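Local coordinates for Mll5499 protein (Mesorhizobium loti, PDB 3BDE), which is of unknown function but belongs to the Dabb family of stress-responsive alpha/beta-barrel proteins, has a ferredoxin-like fold and forms a homodimer, at residues R40-I52 with D92-V105. Numbering follows the deposited sequence.
With EDO (1,2-ethanediol), chain H; EDO (1,2-ethanediol), chain D; EDO (1,2-ethanediol), chain G.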
loop_
_atom_site.group_PDB
_atom_site.type_symbol
_atom_site.label_atom_id
_atom_site.label_comp_id
_atom_site.label_asym_id
_atom_site.label_seq_id
_atom_site.Cartn_x
_atom_site.Cartn_y
_atom_site.Cartn_z
ATOM N N ARG A 40 -9.752 -3.168 20.224
ATOM C CA ARG A 40 -11.176 -2.989 19.948
ATOM C C ARG A 40 -11.453 -2.252 18.638
ATOM O O ARG A 40 -12.368 -2.645 17.893
ATOM C CB ARG A 40 -11.796 -2.287 21.156
ATOM C CG ARG A 40 -13.276 -2.207 21.259
ATOM C CD ARG A 40 -13.645 -2.299 22.751
ATOM N NE ARG A 40 -12.883 -1.307 23.512
ATOM C CZ ARG A 40 -12.282 -1.468 24.702
ATOM N NH1 ARG A 40 -12.234 -2.641 25.345
ATOM N NH2 ARG A 40 -11.642 -0.423 25.232
ATOM N N PHE A 41 -10.657 -1.217 18.332
ATOM C CA PHE A 41 -10.806 -0.497 17.053
ATOM C C PHE A 41 -10.553 -1.471 15.880
ATOM O O PHE A 41 -11.349 -1.547 14.946
ATOM C CB PHE A 41 -9.842 0.703 16.960
ATOM C CG PHE A 41 -9.918 1.436 15.658
ATOM C CD1 PHE A 41 -9.125 1.031 14.560
ATOM C CD2 PHE A 41 -10.786 2.508 15.496
ATOM C CE1 PHE A 41 -9.211 1.684 13.337
ATOM C CE2 PHE A 41 -10.883 3.177 14.274
ATOM C CZ PHE A 41 -10.099 2.773 13.188
ATOM N N LEU A 42 -9.459 -2.226 15.965
ATOM C CA LEU A 42 -9.071 -3.173 14.915
ATOM C C LEU A 42 -10.097 -4.341 14.731
ATOM O O LEU A 42 -10.540 -4.653 13.600
ATOM C CB LEU A 42 -7.665 -3.717 15.219
ATOM C CG LEU A 42 -6.535 -2.683 15.216
ATOM C CD1 LEU A 42 -5.248 -3.305 15.727
ATOM C CD2 LEU A 42 -6.349 -2.063 13.810
ATOM N N VAL A 43 -10.503 -4.929 15.852
ATOM C CA VAL A 43 -11.477 -6.035 15.887
ATOM C C VAL A 43 -12.821 -5.568 15.325
ATOM O O VAL A 43 -13.354 -6.202 14.424
ATOM C CB VAL A 43 -11.589 -6.653 17.305
ATOM C CG1 VAL A 43 -12.662 -7.721 17.377
ATOM C CG2 VAL A 43 -10.235 -7.241 17.703
ATOM N N ASP A 44 -13.300 -4.408 15.780
ATOM C CA ASP A 44 -14.589 -3.865 15.306
ATOM C C ASP A 44 -14.558 -3.408 13.845
ATOM O O ASP A 44 -15.522 -3.643 13.114
ATOM C CB ASP A 44 -15.083 -2.740 16.205
ATOM C CG ASP A 44 -15.330 -3.202 17.660
ATOM O OD1 ASP A 44 -15.403 -4.413 17.940
ATOM O OD2 ASP A 44 -15.412 -2.332 18.543
ATOM N N ALA A 45 -13.464 -2.771 13.424
ATOM C CA ALA A 45 -13.296 -2.346 12.016
ATOM C C ALA A 45 -13.391 -3.544 11.062
ATOM O O ALA A 45 -14.101 -3.504 10.037
ATOM C CB ALA A 45 -11.949 -1.627 11.825
ATOM N N LYS A 46 -12.679 -4.613 11.413
ATOM C CA LYS A 46 -12.727 -5.862 10.635
ATOM C C LYS A 46 -14.157 -6.427 10.511
ATOM O O LYS A 46 -14.609 -6.714 9.399
ATOM C CB LYS A 46 -11.818 -6.921 11.246
ATOM C CG LYS A 46 -11.654 -8.152 10.370
ATOM C CD LYS A 46 -10.639 -9.074 10.985
ATOM C CE LYS A 46 -10.422 -10.317 10.143
ATOM N NZ LYS A 46 -11.606 -11.224 10.174
ATOM N N LYS A 47 -14.864 -6.552 11.641
ATOM C CA LYS A 47 -16.235 -7.088 11.643
ATOM C C LYS A 47 -17.189 -6.258 10.786
ATOM O O LYS A 47 -17.942 -6.814 9.976
ATOM C CB LYS A 47 -16.783 -7.189 13.079
ATOM C CG LYS A 47 -18.159 -7.866 13.214
ATOM C CD LYS A 47 -18.557 -7.955 14.669
ATOM N N ILE A 48 -17.130 -4.934 10.952
ATOM C CA ILE A 48 -18.015 -3.998 10.257
ATOM C C ILE A 48 -17.732 -3.887 8.755
ATOM O O ILE A 48 -18.642 -4.043 7.924
ATOM C CB ILE A 48 -17.952 -2.562 10.929
ATOM C CG1 ILE A 48 -18.553 -2.617 12.345
ATOM C CG2 ILE A 48 -18.721 -1.473 10.133
ATOM C CD1 ILE A 48 -18.349 -1.335 13.128
ATOM N N LEU A 49 -16.477 -3.602 8.434
ATOM C CA LEU A 49 -16.077 -3.296 7.054
ATOM C C LEU A 49 -16.046 -4.496 6.152
ATOM O O LEU A 49 -16.440 -4.376 4.991
ATOM C CB LEU A 49 -14.746 -2.563 7.022
ATOM C CG LEU A 49 -14.613 -1.254 7.826
ATOM C CD1 LEU A 49 -13.217 -0.671 7.752
ATOM C CD2 LEU A 49 -15.647 -0.238 7.393
ATOM N N SER A 50 -15.601 -5.648 6.670
ATOM C CA SER A 50 -15.514 -6.877 5.835
ATOM C C SER A 50 -16.903 -7.459 5.456
ATOM O O SER A 50 -17.003 -8.237 4.505
ATOM C CB SER A 50 -14.618 -7.933 6.490
ATOM O OG SER A 50 -15.265 -8.522 7.574
ATOM N N ALA A 51 -17.939 -7.069 6.201
ATOM C CA ALA A 51 -19.329 -7.495 5.973
ATOM C C ALA A 51 -20.058 -6.690 4.892
ATOM O O ALA A 51 -21.140 -7.095 4.437
ATOM C CB ALA A 51 -20.111 -7.403 7.302
ATOM N N ILE A 52 -19.489 -5.564 4.466
ATOM C CA ILE A 52 -20.140 -4.713 3.466
ATOM C C ILE A 52 -20.045 -5.335 2.083
ATOM O O ILE A 52 -18.957 -5.749 1.694
ATOM C CB ILE A 52 -19.553 -3.297 3.475
ATOM C CG1 ILE A 52 -19.807 -2.649 4.856
ATOM C CG2 ILE A 52 -20.205 -2.430 2.358
ATOM C CD1 ILE A 52 -19.176 -1.317 5.023
ATOM N N ASP A 92 -23.260 1.526 7.028
ATOM C CA ASP A 92 -22.302 0.953 7.969
ATOM C C ASP A 92 -20.927 1.628 7.872
ATOM O O ASP A 92 -20.261 1.815 8.898
ATOM C CB ASP A 92 -22.109 -0.576 7.753
ATOM C CG ASP A 92 -23.355 -1.403 8.048
ATOM O OD1 ASP A 92 -24.427 -0.856 8.365
ATOM O OD2 ASP A 92 -23.267 -2.637 7.907
ATOM N N HIS A 93 -20.501 1.957 6.646
ATOM C CA HIS A 93 -19.212 2.629 6.449
ATOM C C HIS A 93 -19.306 4.084 6.922
ATOM O O HIS A 93 -18.437 4.573 7.608
ATOM C CB HIS A 93 -18.763 2.573 4.998
ATOM C CG HIS A 93 -17.448 3.241 4.765
ATOM N ND1 HIS A 93 -17.332 4.444 4.099
ATOM C CD2 HIS A 93 -16.207 2.933 5.212
ATOM C CE1 HIS A 93 -16.066 4.817 4.100
ATOM N NE2 HIS A 93 -15.358 3.909 4.756
ATOM N N VAL A 94 -20.389 4.760 6.535
ATOM C CA VAL A 94 -20.655 6.133 7.008
ATOM C C VAL A 94 -20.642 6.247 8.556
ATOM O O VAL A 94 -20.013 7.148 9.112
ATOM C CB VAL A 94 -21.991 6.670 6.414
ATOM C CG1 VAL A 94 -22.332 8.035 6.952
ATOM C CG2 VAL A 94 -21.862 6.732 4.892
ATOM N N ALA A 95 -21.304 5.308 9.225
ATOM C CA ALA A 95 -21.382 5.256 10.688
ATOM C C ALA A 95 -20.003 4.972 11.276
ATOM O O ALA A 95 -19.572 5.648 12.220
ATOM C CB ALA A 95 -22.400 4.198 11.136
ATOM N N PHE A 96 -19.288 3.997 10.690
ATOM C CA PHE A 96 -17.935 3.692 11.152
ATOM C C PHE A 96 -16.991 4.898 11.086
ATOM O O PHE A 96 -16.215 5.127 12.027
ATOM C CB PHE A 96 -17.314 2.546 10.344
ATOM C CG PHE A 96 -15.918 2.237 10.748
ATOM C CD1 PHE A 96 -15.650 1.550 11.938
ATOM C CD2 PHE A 96 -14.837 2.671 9.950
ATOM C CE1 PHE A 96 -14.320 1.297 12.321
ATOM C CE2 PHE A 96 -13.530 2.424 10.335
ATOM C CZ PHE A 96 -13.269 1.734 11.512
ATOM N N VAL A 97 -17.039 5.639 9.980
ATOM C CA VAL A 97 -16.173 6.801 9.798
ATOM C C VAL A 97 -16.514 7.911 10.815
ATOM O O VAL A 97 -15.632 8.479 11.456
ATOM C CB VAL A 97 -16.172 7.334 8.354
ATOM C CG1 VAL A 97 -15.320 8.598 8.256
ATOM C CG2 VAL A 97 -15.573 6.288 7.402
ATOM N N ARG A 98 -17.802 8.177 10.976
ATOM C CA ARG A 98 -18.250 9.187 11.915
ATOM C C ARG A 98 -17.963 8.850 13.364
ATOM O O ARG A 98 -17.472 9.695 14.097
ATOM C CB ARG A 98 -19.750 9.390 11.775
ATOM C CG ARG A 98 -20.371 10.491 12.657
ATOM C CD ARG A 98 -21.867 10.489 12.415
ATOM N NE ARG A 98 -22.438 9.236 12.928
ATOM C CZ ARG A 98 -23.415 8.517 12.362
ATOM N NH1 ARG A 98 -24.019 8.887 11.227
ATOM N NH2 ARG A 98 -23.783 7.372 12.955
ATOM N N ASP A 99 -18.289 7.627 13.759
ATOM C CA ASP A 99 -18.268 7.192 15.152
ATOM C C ASP A 99 -16.989 6.565 15.669
ATOM O O ASP A 99 -16.759 6.587 16.891
ATOM C CB ASP A 99 -19.429 6.232 15.396
ATOM C CG ASP A 99 -20.796 6.870 15.138
ATOM O OD1 ASP A 99 -20.918 8.101 15.169
ATOM O OD2 ASP A 99 -21.765 6.125 14.950
ATOM N N ARG A 100 -16.173 6.013 14.764
ATOM C CA ARG A 100 -14.919 5.361 15.142
ATOM C C ARG A 100 -13.692 5.967 14.509
ATOM O O ARG A 100 -12.740 6.289 15.225
ATOM C CB ARG A 100 -14.980 3.882 14.796
ATOM C CG ARG A 100 -16.190 3.134 15.361
ATOM C CD ARG A 100 -16.258 3.112 16.877
ATOM N NE ARG A 100 -15.210 2.286 17.495
ATOM C CZ ARG A 100 -15.288 0.973 17.708
ATOM N NH1 ARG A 100 -16.303 0.263 17.271
ATOM N NH2 ARG A 100 -14.289 0.370 18.321
ATOM N N TRP A 101 -13.708 6.169 13.201
ATOM C CA TRP A 101 -12.492 6.654 12.513
ATOM C C TRP A 101 -12.132 8.075 12.943
ATOM O O TRP A 101 -11.054 8.301 13.499
ATOM C CB TRP A 101 -12.651 6.575 10.979
ATOM C CG TRP A 101 -11.416 6.863 10.256
ATOM C CD1 TRP A 101 -10.975 8.073 9.879
ATOM C CD2 TRP A 101 -10.440 5.914 9.809
ATOM N NE1 TRP A 101 -9.776 7.965 9.233
ATOM C CE2 TRP A 101 -9.415 6.649 9.171
ATOM C CE3 TRP A 101 -10.331 4.520 9.883
ATOM C CZ2 TRP A 101 -8.271 6.044 8.617
ATOM C CZ3 TRP A 101 -9.204 3.909 9.320
ATOM C CH2 TRP A 101 -8.178 4.678 8.710
ATOM N N VAL A 102 -13.050 9.012 12.702
ATOM C CA VAL A 102 -12.805 10.426 13.021
ATOM C C VAL A 102 -12.379 10.656 14.489
ATOM O O VAL A 102 -11.419 11.345 14.697
ATOM C CB VAL A 102 -13.980 11.340 12.592
ATOM C CG1 VAL A 102 -13.781 12.769 13.121
ATOM C CG2 VAL A 102 -14.116 11.351 11.092
ATOM N N PRO A 103 -13.098 10.086 15.479
ATOM C CA PRO A 103 -12.670 10.243 16.884
ATOM C C PRO A 103 -11.391 9.523 17.333
ATOM O O PRO A 103 -10.726 10.025 18.231
ATOM C CB PRO A 103 -13.863 9.696 17.689
ATOM C CG PRO A 103 -14.988 9.619 16.726
ATOM C CD PRO A 103 -14.391 9.389 15.398
ATOM N N GLU A 104 -11.045 8.393 16.720
ATOM C CA GLU A 104 -9.942 7.548 17.224
ATOM C C GLU A 104 -8.663 7.553 16.411
ATOM O O GLU A 104 -7.626 7.151 16.930
ATOM C CB GLU A 104 -10.432 6.116 17.393
ATOM C CG GLU A 104 -11.656 5.960 18.299
ATOM C CD GLU A 104 -12.086 4.518 18.460
ATOM O OE1 GLU A 104 -11.219 3.667 18.744
ATOM O OE2 GLU A 104 -13.303 4.240 18.347
ATOM N N VAL A 105 -8.725 7.983 15.153
ATOM C CA VAL A 105 -7.540 8.009 14.296
ATOM C C VAL A 105 -6.769 9.341 14.449
ATOM O O VAL A 105 -7.335 10.431 14.314
ATOM C CB VAL A 105 -7.888 7.708 12.813
ATOM C CG1 VAL A 105 -6.648 7.936 11.899
ATOM C CG2 VAL A 105 -8.398 6.290 12.694
HETATM C C1 EDO H . -20.237 8.153 19.214
HETATM O O1 EDO H . -20.145 8.407 17.809
HETATM C C2 EDO H . -19.727 6.773 19.518
HETATM O O2 EDO H . -18.408 6.588 18.980
HETATM C C1 EDO D . -12.164 2.919 6.398
HETATM O O1 EDO D . -12.862 4.140 6.139
HETATM C C2 EDO D . -11.315 2.537 5.200
HETATM O O2 EDO D . -12.196 2.393 4.085
HETATM C C1 EDO G . -9.718 -0.008 28.211
HETATM O O1 EDO G . -10.536 -1.171 28.401
HETATM C C2 EDO G . -8.875 0.367 29.431
HETATM O O2 EDO G . -8.481 -0.787 30.189
HETATM O O HOH W 1 -21.178 -3.993 8.582
#
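Helices 40-50 and 92-104 run nearly antiparallel, their axes at 157° and 9.9 Å apart at closest approach, so that F41 lies across from R100 and L49 across from H93. Two phenylalanines interlock between them. F41 is the knob from the first helix, set among F96, R100, W101 and E104; its CG is anti to the backbone N (chi1 178°), which carries the ring across until F41 CZ lies 3.7 Å from W101 CE3, which comes in at the edge of the phenyl ring. F96 answers from the second helix, among F41, A45, I48 and L49. Its CZ presses on A45 CB at 3.6 Å, while L49 CG lies over one face of the ring. The rings of F41 and F96 meet obliquely, their planes at 45°. These are the two long helices of the ferredoxin-like fold, packed side by side over one face of the antiparallel sheet; on the sheet side F41 reaches L29 and F74, and W101 meets F27 and F108 edge-to-face. The pi-type turn at 97-101 carries R100, whose bent chain brings its guanidinium end-on to D44: NH2 and NH1 both grip OD2, at 2.9 and 3.0 Å, on the anti side of the carboxylate. NE of R100 turns to E104 OE2 in its own helix (2.9 Å), while E104 OE1 is taken by H31. A leucine in place of the arginine would probably leave D44 OD2 and E104 OE2 without the positive charge they share, E104 keeping its bond to H31. At the far end I52 CD1 packs on H93 CB at 3.9 Å, and a water donates to both I48 O and D92 OD2, linking the helices through solvent.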